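PDB 3PSH: molybdate-binding protein MolA from Haemophilus influenzae, which binds molybdate and tungstate, but not sulfate or phosphate, as the periplasmic solute-binding subunit of the low-affinity molybdate importer MolBCA. Local coordinates for residues D6-K11 with E97-I102; G70-V75 with F89-A94. All coordinates share one frame; numbering follows the deposited sequence.

In the fold
Both contacts lie in the lobe built on the parallel sheet 41-44, 21-24, 87-91 and 109-112, with their centres about 10 Å apart. Contact 1 is at the surface and joins the turn between strands 2-5 and 11-14 to helix 96-103. Contact 2 is partly buried and joins the loop before helix 77-82 to the end of strand 87-91, beside the molybdate pocket. That strand leads into the helix of contact 1. Contact 1 is made by methyl groups and an arginine, with its polar bonds kept inside the turn. In contact 2 a water bridges the two backbones. The contacts touch directly: L8 CD2 is 3.4 Å from N92 O, and M98 packs on the loop of residues 70-75.

Contact 1 (D6-K11 with E97-I102); sequences DQLDRK and EMIKQI
On helix 96-103 M98 packs on V90 and V75, and I99 is the residue that meets L8 and R10 of the turn 6-11. The longer branch of I99 runs toward L8, and the two side chains meet tip to tip, CD1 of I99 lying 4.2 Å from CD1 of L8. The other branch, I99 CG2, is anti to the backbone N and lies 4.0 Å from NH2 of R10. The R10 chain bends at chi3 (69°) and lies alongside I99, pointing the opposite way. Three residues after I99, almost one helical turn on, the I102 side chain packs on V88 and V109 of the sheet.

D6 organises the turn. D6 OD1 accepts from L8 N (2.8 Å) and R10 N (3.0 Å), which come from opposite faces of the carboxylate. D6 OD2 forms a salt bridge with R10 NH1 at 2.9 Å; it lies in the guanidinium plane, but NH1 comes from above the carboxylate plane (38° out). R10 NH1 also bonds V109 O, and D6 OD2 also accepts from A111 N, so the pair is tied to strand 109-112. The L8 N to D6 OD1 bond makes an Asx turn, within a type I beta turn from D6 to D9 that links the two N-terminal strands.

Contact 2 (G70-V75 with F89-A94); sequences GDLNSV and FVTNYA
L72 reaches the 89-94 segment with both its side chain and its carbonyl. L72 CB lies 4.0 Å from OH of Y93. CG follows at a similar distance from the same oxygen. At the tip the branches part: L72 CD1 comes to 3.6 Å from Y93 OH, while L72 CD2 is 4.2 Å from CG2 of T91. The L72 side chain passes at a slant by the hydroxyl end of Y93, and L72 also packs on H26, a molybdate ligand.

T91 ends strand 87-91 of the parallel sheet. From there a type I beta turn, T91 to A94, leaves the strand's C-terminal end, the side of the sheet where this solute-binding lobe faces molybdate. The T91 methyl CG2 sits 3.7 Å above the Y93 ring, over its centre. Y93 CG lies between the backbone N and the carbonyl carbon (chi1 64°), which folds the ring back over T91. T91 OG1 is hydrogen-bonded to Q25 OE1.

T91 CG2 is also 3.5 Å from L72 O. A water donates to L72 O (2.8 Å) and accepts from T91 N, bridging the two backbones. Y93 also touches Y280, another molybdate ligand, and N92 OD1 is hydrogen-bonded to the Y280 hydroxyl.

Contact 1 (D6-K11 with E97-I102)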
loop_
_atom_site.group_PDB
_atom_site.type_symbol
_atom_site.label_atom_id
_atom_site.label_comp_id
_atom_site.label_asym_id
_atom_site.label_seq_id
_atom_site.Cartn_x
_atom_site.Cartn_y
_atom_site.Cartn_z
ATOM N N ASP A 6 -13.869 -12.892 4.859
ATOM C CA ASP A 6 -12.937 -11.700 4.816
ATOM C C ASP A 6 -11.521 -12.138 5.295
ATOM O O ASP A 6 -11.280 -13.287 5.685
ATOM C CB ASP A 6 -13.530 -10.517 5.613
ATOM C CG ASP A 6 -13.307 -10.591 7.114
ATOM O OD1 ASP A 6 -12.631 -11.531 7.669
ATOM O OD2 ASP A 6 -13.792 -9.650 7.788
ATOM N N GLN A 7 -10.630 -11.146 5.309
ATOM C CA GLN A 7 -9.216 -11.433 5.578
ATOM C C GLN A 7 -8.855 -11.572 7.100
ATOM O O GLN A 7 -7.648 -11.684 7.534
ATOM C CB GLN A 7 -8.361 -10.462 4.759
ATOM C CG GLN A 7 -8.535 -10.734 3.276
ATOM C CD GLN A 7 -7.442 -10.048 2.442
ATOM O OE1 GLN A 7 -7.342 -8.855 2.484
ATOM N NE2 GLN A 7 -6.827 -10.766 1.532
ATOM N N LEU A 8 -9.881 -11.527 7.969
ATOM C CA LEU A 8 -9.728 -11.968 9.329
ATOM C C LEU A 8 -10.407 -13.373 9.454
ATOM O O LEU A 8 -10.684 -13.861 10.637
ATOM C CB LEU A 8 -10.326 -10.884 10.253
ATOM C CG LEU A 8 -9.640 -9.496 10.466
ATOM C CD1 LEU A 8 -10.371 -8.703 11.478
ATOM C CD2 LEU A 8 -8.248 -9.748 10.911
ATOM N N ASP A 9 -10.721 -13.993 8.297
ATOM C CA ASP A 9 -11.404 -15.350 8.264
ATOM C C ASP A 9 -12.815 -15.315 8.935
ATOM O O ASP A 9 -13.352 -16.336 9.436
ATOM C CB ASP A 9 -10.493 -16.391 8.921
ATOM C CG ASP A 9 -9.153 -16.657 8.090
ATOM O OD1 ASP A 9 -9.026 -16.279 6.907
ATOM O OD2 ASP A 9 -8.256 -17.261 8.737
ATOM N N ARG A 10 -13.394 -14.118 8.872
ATOM C CA ARG A 10 -14.776 -13.934 9.320
ATOM C C ARG A 10 -15.730 -14.217 8.196
ATOM O O ARG A 10 -15.560 -13.721 7.066
ATOM C CB ARG A 10 -14.974 -12.510 9.805
ATOM C CG ARG A 10 -14.092 -12.199 11.018
ATOM C CD ARG A 10 -14.021 -10.664 11.243
ATOM N NE ARG A 10 -15.331 -10.122 11.695
ATOM C CZ ARG A 10 -16.159 -9.387 10.933
ATOM N NH1 ARG A 10 -15.912 -9.154 9.653
ATOM N NH2 ARG A 10 -17.306 -8.970 11.511
ATOM N N LYS A 11 -16.768 -15.022 8.483
ATOM C CA LYS A 11 -17.840 -15.221 7.481
ATOM C C LYS A 11 -18.791 -14.011 7.657
ATOM O O LYS A 11 -19.316 -13.767 8.824
ATOM C CB LYS A 11 -18.682 -16.447 7.773
ATOM C CG LYS A 11 -17.828 -17.714 7.764
ATOM C CD LYS A 11 -17.255 -18.071 6.355
ATOM C CE LYS A 11 -16.356 -19.344 6.467
ATOM N NZ LYS A 11 -15.454 -19.565 5.281
ATOM N N GLU A 97 -13.095 -3.391 19.411
ATOM C CA GLU A 97 -14.183 -2.526 19.943
ATOM C C GLU A 97 -14.898 -1.771 18.808
ATOM O O GLU A 97 -16.086 -1.524 18.844
ATOM C CB GLU A 97 -13.574 -1.550 20.989
ATOM C CG GLU A 97 -14.520 -0.446 21.454
ATOM C CD GLU A 97 -13.847 0.552 22.451
ATOM O OE1 GLU A 97 -12.620 0.389 22.710
ATOM O OE2 GLU A 97 -14.510 1.489 22.938
ATOM N N MET A 98 -14.152 -1.410 17.802
ATOM C CA MET A 98 -14.632 -0.653 16.658
ATOM C C MET A 98 -15.473 -1.578 15.786
ATOM O O MET A 98 -16.553 -1.161 15.314
ATOM C CB MET A 98 -13.417 -0.131 15.846
ATOM C CG MET A 98 -13.839 0.451 14.518
ATOM S SD MET A 98 -12.347 0.898 13.535
ATOM C CE MET A 98 -13.076 1.393 11.954
ATOM N N ILE A 99 -14.961 -2.781 15.477
ATOM C CA ILE A 99 -15.761 -3.754 14.685
ATOM C C ILE A 99 -17.098 -4.029 15.438
ATOM O O ILE A 99 -18.169 -4.058 14.809
ATOM C CB ILE A 99 -14.975 -5.061 14.494
ATOM C CG1 ILE A 99 -13.855 -4.678 13.518
ATOM C CG2 ILE A 99 -15.889 -6.175 13.956
ATOM C CD1 ILE A 99 -12.720 -5.792 13.308
ATOM N N LYS A 100 -17.013 -4.228 16.753
ATOM C CA LYS A 100 -18.201 -4.501 17.587
ATOM C C LYS A 100 -19.177 -3.318 17.521
ATOM O O LYS A 100 -20.367 -3.577 17.408
ATOM C CB LYS A 100 -17.836 -4.827 19.045
ATOM C CG LYS A 100 -19.081 -5.225 19.927
ATOM C CD LYS A 100 -18.557 -5.734 21.261
ATOM C CE LYS A 100 -19.669 -6.061 22.298
ATOM N NZ LYS A 100 -20.585 -4.881 22.542
ATOM N N GLN A 101 -18.691 -2.066 17.621
ATOM C CA GLN A 101 -19.613 -0.856 17.417
ATOM C C GLN A 101 -20.447 -1.010 16.126
ATOM O O GLN A 101 -21.626 -0.782 16.127
ATOM C CB GLN A 101 -18.904 0.487 17.464
ATOM C CG GLN A 101 -18.420 0.822 18.844
ATOM C CD GLN A 101 -18.095 2.261 18.927
ATOM O OE1 GLN A 101 -19.017 3.073 18.869
ATOM N NE2 GLN A 101 -16.764 2.623 19.002
ATOM N N ILE A 102 -19.800 -1.364 15.037
ATOM C CA ILE A 102 -20.485 -1.443 13.740
ATOM C C ILE A 102 -21.400 -2.703 13.663
ATOM O O ILE A 102 -22.550 -2.547 13.285
ATOM C CB ILE A 102 -19.412 -1.442 12.598
ATOM C CG1 ILE A 102 -18.526 -0.137 12.652
ATOM C CG2 ILE A 102 -20.102 -1.637 11.313
ATOM C CD1 ILE A 102 -17.308 -0.307 11.757
#

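Contact 2 (G70-V75 with F89-A94)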
loop_
_atom_site.group_PDB
_atom_site.type_symbol
_atom_site.label_atom_id
_atom_site.label_comp_id
_atom_site.label_asym_id
_atom_site.label_seq_id
_atom_site.Cartn_x
_atom_site.Cartn_y
_atom_site.Cartn_z
ATOM N N GLY A 70 -15.504 7.839 9.995
ATOM C CA GLY A 70 -14.570 7.096 10.855
ATOM C C GLY A 70 -13.170 7.220 10.229
ATOM O O GLY A 70 -13.065 7.974 9.355
ATOM N N ASP A 71 -12.223 6.503 10.818
ATOM C CA ASP A 71 -10.854 6.417 10.216
ATOM C C ASP A 71 -10.320 5.026 10.424
ATOM O O ASP A 71 -11.087 4.032 10.488
ATOM C CB ASP A 71 -10.005 7.603 10.808
ATOM C CG ASP A 71 -9.715 7.507 12.294
ATOM O OD1 ASP A 71 -10.004 6.554 12.941
ATOM O OD2 ASP A 71 -9.193 8.481 12.886
ATOM N N LEU A 72 -8.965 4.876 10.414
ATOM C CA LEU A 72 -8.515 3.494 10.517
ATOM C C LEU A 72 -8.821 2.671 11.785
ATOM O O LEU A 72 -8.982 1.392 11.736
ATOM C CB LEU A 72 -6.971 3.428 10.335
ATOM C CG LEU A 72 -6.464 3.804 8.952
ATOM C CD1 LEU A 72 -4.996 4.198 9.039
ATOM C CD2 LEU A 72 -6.672 2.687 7.986
ATOM N N ASN A 73 -8.864 3.395 12.912
ATOM C CA ASN A 73 -9.017 2.677 14.181
ATOM C C ASN A 73 -10.113 3.242 15.113
ATOM O O ASN A 73 -10.191 2.970 16.270
ATOM C CB ASN A 73 -7.638 2.591 14.888
ATOM C CG ASN A 73 -7.139 3.954 15.283
ATOM O OD1 ASN A 73 -7.814 4.995 15.098
ATOM N ND2 ASN A 73 -5.870 3.972 15.703
ATOM N N SER A 74 -11.032 3.959 14.532
ATOM C CA SER A 74 -12.180 4.594 15.282
ATOM C C SER A 74 -13.381 4.754 14.313
ATOM O O SER A 74 -13.225 4.918 13.060
ATOM C CB SER A 74 -11.800 5.949 15.924
ATOM O OG SER A 74 -11.617 6.993 14.929
ATOM N N VAL A 75 -14.612 4.738 14.876
ATOM C CA VAL A 75 -15.763 4.961 14.028
ATOM C C VAL A 75 -16.728 5.853 14.802
ATOM O O VAL A 75 -16.622 5.872 16.063
ATOM C CB VAL A 75 -16.391 3.622 13.644
ATOM C CG1 VAL A 75 -16.905 2.821 14.942
ATOM C CG2 VAL A 75 -17.574 3.849 12.546
ATOM N N PHE A 89 -15.930 -1.479 5.017
ATOM C CA PHE A 89 -14.617 -2.131 4.946
ATOM C C PHE A 89 -13.763 -1.514 6.007
ATOM O O PHE A 89 -13.753 -0.322 6.129
ATOM C CB PHE A 89 -13.922 -1.838 3.610
ATOM C CG PHE A 89 -14.553 -2.556 2.444
ATOM C CD1 PHE A 89 -14.026 -3.813 1.994
ATOM C CD2 PHE A 89 -15.626 -1.971 1.780
ATOM C CE1 PHE A 89 -14.662 -4.482 0.863
ATOM C CE2 PHE A 89 -16.214 -2.622 0.654
ATOM C CZ PHE A 89 -15.667 -3.844 0.203
ATOM N N VAL A 90 -13.113 -2.385 6.779
ATOM C CA VAL A 90 -12.172 -1.891 7.809
ATOM C C VAL A 90 -10.804 -2.505 7.529
ATOM O O VAL A 90 -10.717 -3.581 6.896
ATOM C CB VAL A 90 -12.655 -2.228 9.272
ATOM C CG1 VAL A 90 -14.053 -1.528 9.472
ATOM C CG2 VAL A 90 -12.666 -3.757 9.612
ATOM N N THR A 91 -9.744 -1.918 8.117
ATOM C CA THR A 91 -8.395 -2.555 8.068
ATOM C C THR A 91 -8.356 -3.766 9.036
ATOM O O THR A 91 -9.012 -3.809 10.088
ATOM C CB THR A 91 -7.355 -1.495 8.387
ATOM O OG1 THR A 91 -6.044 -1.925 7.956
ATOM C CG2 THR A 91 -7.389 -1.043 9.834
ATOM N N ASN A 92 -7.436 -4.700 8.722
ATOM C CA ASN A 92 -7.331 -5.901 9.467
ATOM C C ASN A 92 -7.023 -5.714 10.939
ATOM O O ASN A 92 -7.435 -6.500 11.736
ATOM C CB ASN A 92 -6.318 -6.853 8.836
ATOM C CG ASN A 92 -4.947 -6.205 8.719
ATOM O OD1 ASN A 92 -4.775 -5.160 8.017
ATOM N ND2 ASN A 92 -4.032 -6.703 9.504
ATOM N N TYR A 93 -6.299 -4.660 11.318
ATOM C CA TYR A 93 -5.970 -4.480 12.712
ATOM C C TYR A 93 -6.975 -3.557 13.408
ATOM O O TYR A 93 -6.714 -3.068 14.550
ATOM C CB TYR A 93 -4.505 -3.936 12.788
ATOM C CG TYR A 93 -4.285 -2.559 12.171
ATOM C CD1 TYR A 93 -4.587 -1.385 12.910
ATOM C CD2 TYR A 93 -3.718 -2.415 10.914
ATOM C CE1 TYR A 93 -4.413 -0.096 12.341
ATOM C CE2 TYR A 93 -3.554 -1.125 10.343
ATOM C CZ TYR A 93 -3.858 0.017 11.069
ATOM O OH TYR A 93 -3.643 1.259 10.563
ATOM N N ALA A 94 -8.130 -3.269 12.749
ATOM C CA ALA A 94 -9.188 -2.372 13.417
ATOM C C ALA A 94 -9.487 -2.947 14.791
ATOM O O ALA A 94 -9.680 -4.141 14.914
ATOM C CB ALA A 94 -10.454 -2.282 12.588
HETATM O O HOH W 1 -10.477 0.463 9.555
#